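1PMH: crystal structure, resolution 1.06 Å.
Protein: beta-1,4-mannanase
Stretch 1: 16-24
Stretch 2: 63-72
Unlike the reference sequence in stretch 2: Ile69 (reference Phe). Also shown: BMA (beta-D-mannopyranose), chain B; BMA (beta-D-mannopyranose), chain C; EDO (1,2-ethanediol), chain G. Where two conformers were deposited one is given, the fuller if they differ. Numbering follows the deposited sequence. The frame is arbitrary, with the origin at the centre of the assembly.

Stretch 1, residues 16-24: VMSFGEAWG
Stretch 2, residues 63-72: GDLGTWIGGV

How do the two stretches run against each other, and what holds their backbones together? They pair as a short antiparallel ladder, in which strand 20-21 lies along strand 63-68. Gly20 and Gly66 form the hydrogen-bonded pair, CA atoms 5.6 Å apart: Gly66 N donates to Gly20 O at 2.8 Å with a nearly straight 168° angle, and Gly20 N donates to Gly66 O at 3.0 Å and 154°, though the place of Gly66 O is less sure because an ethanediol atom is modelled too close to it. Glu21 and Leu65 follow as the non-hydrogen-bonded pair, CA to CA 5.1 Å. Gly20 is almost fully extended (phi/psi 179/-153), Glu21 adopts -64/146, and Leu65 and Gly66 keep ordinary strand values of -110/129 and -126/158. Two CA-H...O contacts supplement the ladder, Phe19 CA to Gly66 O at 3.3 Å and Leu65 CA to Gly20 O at 3.5 Å.

How does the chain of stretch 1 arrive at this ladder, and what pins the turn? Val16 to Phe19 make a type I' turn, with Met17 at 52/44 and Ser18 at 72/2, closed by Phe19 N donating to Val16 O at 3.0 Å. The turn is tied to stretch 2 by a side chain: Thr67, in the t rotamer (chi1 -170°), points toward stretch 1, and its OG1 donates to Met17 O at 2.8 Å. Water 1 adds a second link, donating to Met17 O at 3.0 Å and to Trp68 O at 2.8 Å. The CA-to-CB bond of Met17, a selenomethionine, points sideways, and the end of its side chain (m, t, t) leads away.

Which side chains pack through carbon contacts? The Phe19 ring (chi1 -77°, m; chi2 84°) lies with one face against Thr67, whose CB sits 3.6 Å from the ring centroid and only 6° off the normal, a CH-pi contact; Thr67 CG2 is 3.5 Å from Phe19 CZ. One threonine thus offers its hydroxyl to the turn and its carbon atoms to the ring. Leu65 (t, p) points away at its CB, yet its end comes nearer, bringing CD2 to 3.7 Å from Phe19 CD2.

What does close approach ask of the small residues? Ala22 (-82/-27) points toward stretch 2, its CB 3.8 Å from Gly66 N; a CB on Gly66 would lie 2.8 Å from Ala22 CB, a clash, so the bare glycine makes room for the alanine. Similarly, Ser18 (m) brings OG to 3.5 Å from Gly71 CA, where a CB would be tight.

Where does the contact meet bound groups? Trp23 (chi1 52°, p; chi2 82°) sets out sideways, but the end of its ring comes nearer to Asp64 (chi1 -64°, m), with Trp23 CH2 3.7 Å from Asp64 CG, while the chain C mannose lies over one ring face, as suits a mannanase. At the other end, ethanediol O2 accepts from Trp68 N at 3.2 Å.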

# COMPACT_ATOMS: atom_id res chain seq x y z
N VAL A 16 -2.96 6.06 -11.75
CA VAL A 16 -2.26 5.21 -10.80
C VAL A 16 -0.97 5.79 -10.25
O VAL A 16 -0.32 5.14 -9.44
CB VAL A 16 -1.98 3.80 -11.35
CG1 VAL A 16 -3.26 3.07 -11.68
CG2 VAL A 16 -1.03 3.81 -12.52
N MSE A 17 -0.57 6.99 -10.69
CA MSE A 17 0.59 7.65 -10.10
C MSE A 17 1.84 6.75 -10.06
O MSE A 17 2.54 6.64 -9.05
CB MSE A 17 0.30 8.24 -8.72
CG MSE A 17 -0.79 9.26 -8.78
SE MSE A 17 -0.96 10.19 -7.11
CE MSE A 17 -1.82 11.85 -7.77
N SER A 18 2.03 6.10 -11.20
CA SER A 18 3.19 5.27 -11.41
C SER A 18 3.23 3.96 -10.64
O SER A 18 4.15 3.19 -10.83
CB SER A 18 4.52 6.05 -11.24
OG SER A 18 4.54 7.14 -12.15
N PHE A 19 2.21 3.65 -9.89
CA PHE A 19 2.18 2.35 -9.22
C PHE A 19 2.01 1.23 -10.20
O PHE A 19 1.18 1.29 -11.11
CB PHE A 19 1.08 2.28 -8.16
CG PHE A 19 1.40 2.98 -6.87
CD1 PHE A 19 1.20 4.33 -6.67
CD2 PHE A 19 1.84 2.25 -5.81
CE1 PHE A 19 1.51 4.90 -5.44
CE2 PHE A 19 2.06 2.83 -4.59
CZ PHE A 19 1.89 4.16 -4.42
N GLY A 20 2.76 0.17 -10.03
CA GLY A 20 2.68 -1.01 -10.88
C GLY A 20 3.72 -1.99 -10.34
O GLY A 20 4.07 -1.99 -9.16
N GLU A 21 4.23 -2.84 -11.23
CA GLU A 21 5.21 -3.79 -10.74
C GLU A 21 6.45 -3.03 -10.25
O GLU A 21 6.84 -2.00 -10.77
CB GLU A 21 5.53 -4.86 -11.79
CG GLU A 21 6.23 -4.31 -12.99
CD GLU A 21 6.52 -5.38 -14.04
OE1 GLU A 21 6.00 -6.52 -13.96
OE2 GLU A 21 7.29 -5.05 -14.96
N ALA A 22 7.07 -3.58 -9.22
CA ALA A 22 8.31 -3.03 -8.66
C ALA A 22 9.53 -3.48 -9.44
O ALA A 22 10.56 -2.82 -9.42
CB ALA A 22 8.45 -3.35 -7.17
N TRP A 23 9.41 -4.64 -10.09
CA TRP A 23 10.41 -5.18 -10.99
C TRP A 23 9.67 -6.21 -11.83
O TRP A 23 8.50 -6.46 -11.63
CB TRP A 23 11.62 -5.77 -10.23
CG TRP A 23 11.23 -6.76 -9.19
CD1 TRP A 23 10.93 -8.06 -9.38
CD2 TRP A 23 11.08 -6.51 -7.79
NE1 TRP A 23 10.59 -8.64 -8.18
CE2 TRP A 23 10.65 -7.70 -7.19
CE3 TRP A 23 11.23 -5.38 -6.98
CZ2 TRP A 23 10.33 -7.79 -5.83
CZ3 TRP A 23 10.95 -5.48 -5.66
CH2 TRP A 23 10.50 -6.64 -5.09
N GLY A 24 10.34 -6.77 -12.83
CA GLY A 24 9.68 -7.66 -13.77
C GLY A 24 9.03 -8.82 -13.05
O GLY A 24 9.65 -9.55 -12.28
N GLY A 63 3.45 -10.67 -3.29
CA GLY A 63 3.45 -9.82 -4.45
C GLY A 63 4.00 -8.47 -4.04
O GLY A 63 3.84 -8.08 -2.89
N ASP A 64 4.63 -7.76 -4.96
CA ASP A 64 5.30 -6.51 -4.68
C ASP A 64 4.89 -5.44 -5.69
O ASP A 64 5.00 -5.60 -6.90
CB ASP A 64 6.81 -6.68 -4.65
CG ASP A 64 7.29 -7.57 -3.53
OD1 ASP A 64 7.52 -7.06 -2.43
OD2 ASP A 64 7.40 -8.80 -3.70
N LEU A 65 4.38 -4.36 -5.15
CA LEU A 65 3.84 -3.20 -5.86
C LEU A 65 4.82 -2.06 -5.62
O LEU A 65 5.10 -1.75 -4.50
CB LEU A 65 2.48 -2.87 -5.25
CG LEU A 65 1.79 -1.65 -5.81
CD1 LEU A 65 1.12 -1.93 -7.16
CD2 LEU A 65 0.78 -1.16 -4.78
N GLY A 66 5.26 -1.39 -6.68
CA GLY A 66 6.16 -0.28 -6.53
C GLY A 66 5.68 0.99 -7.18
O GLY A 66 4.91 0.96 -8.13
N THR A 67 6.21 2.12 -6.72
CA THR A 67 6.10 3.37 -7.42
C THR A 67 7.43 4.11 -7.33
O THR A 67 8.10 4.02 -6.32
CB THR A 67 4.92 4.24 -6.94
OG1 THR A 67 4.74 5.35 -7.83
CG2 THR A 67 5.13 4.77 -5.54
N TRP A 68 7.78 4.82 -8.38
CA TRP A 68 8.90 5.70 -8.37
C TRP A 68 8.40 7.07 -8.07
O TRP A 68 7.48 7.59 -8.73
CB TRP A 68 9.60 5.68 -9.75
CG TRP A 68 10.37 4.43 -9.97
CD1 TRP A 68 10.01 3.35 -10.72
CD2 TRP A 68 11.66 4.13 -9.45
NE1 TRP A 68 10.98 2.38 -10.69
CE2 TRP A 68 12.01 2.84 -9.92
CE3 TRP A 68 12.58 4.83 -8.65
CZ2 TRP A 68 13.23 2.24 -9.59
CZ3 TRP A 68 13.78 4.25 -8.35
CH2 TRP A 68 14.08 2.95 -8.78
N ILE A 69 8.96 7.70 -7.09
CA ILE A 69 8.62 9.07 -6.83
C ILE A 69 8.84 9.94 -8.07
O ILE A 69 9.86 9.86 -8.75
CB ILE A 69 9.34 9.58 -5.57
CG1 ILE A 69 9.25 8.60 -4.40
CG2 ILE A 69 8.82 10.94 -5.14
CD1 ILE A 69 7.90 8.27 -3.87
N GLY A 70 7.82 10.71 -8.45
CA GLY A 70 7.91 11.53 -9.64
C GLY A 70 7.90 10.78 -10.97
O GLY A 70 8.07 11.39 -12.00
N GLY A 71 7.63 9.49 -10.94
CA GLY A 71 7.68 8.61 -12.08
C GLY A 71 9.07 8.39 -12.63
O GLY A 71 9.16 7.79 -13.70
N VAL A 72 10.13 8.86 -11.94
CA VAL A 72 11.47 8.75 -12.55
C VAL A 72 12.11 7.44 -12.19
O VAL A 72 12.52 7.25 -11.04
CB VAL A 72 12.39 9.89 -12.15
CG1 VAL A 72 13.76 9.72 -12.73
CG2 VAL A 72 11.76 11.24 -12.53
C1 BMA B . 13.86 -9.39 0.57
C2 BMA B . 15.34 -9.59 0.27
C3 BMA B . 15.71 -8.43 -0.61
C4 BMA B . 14.82 -8.35 -1.84
C5 BMA B . 13.33 -8.34 -1.47
C6 BMA B . 12.33 -8.35 -2.63
O2 BMA B . 15.57 -10.81 -0.37
O3 BMA B . 17.08 -8.55 -0.95
O4 BMA B . 15.06 -7.12 -2.46
O5 BMA B . 13.12 -9.46 -0.62
O6 BMA B . 12.55 -9.44 -3.47
C1 BMA C . 15.02 -7.17 -3.90
C2 BMA C . 14.82 -5.78 -4.46
C3 BMA C . 14.81 -5.84 -6.00
C4 BMA C . 16.14 -6.46 -6.44
C5 BMA C . 16.41 -7.82 -5.79
C6 BMA C . 17.75 -8.49 -6.06
O2 BMA C . 15.76 -4.89 -3.89
O3 BMA C . 14.78 -4.51 -6.48
O4 BMA C . 16.17 -6.73 -7.81
O5 BMA C . 16.29 -7.66 -4.40
O6 BMA C . 17.69 -9.81 -5.57
C1 EDO G . 6.67 0.85 -10.34
O1 EDO G . 7.89 0.68 -9.65
C2 EDO G . 6.67 1.93 -11.41
O2 EDO G . 6.75 3.26 -10.95
O HOH W 1 4.85 8.33 -8.07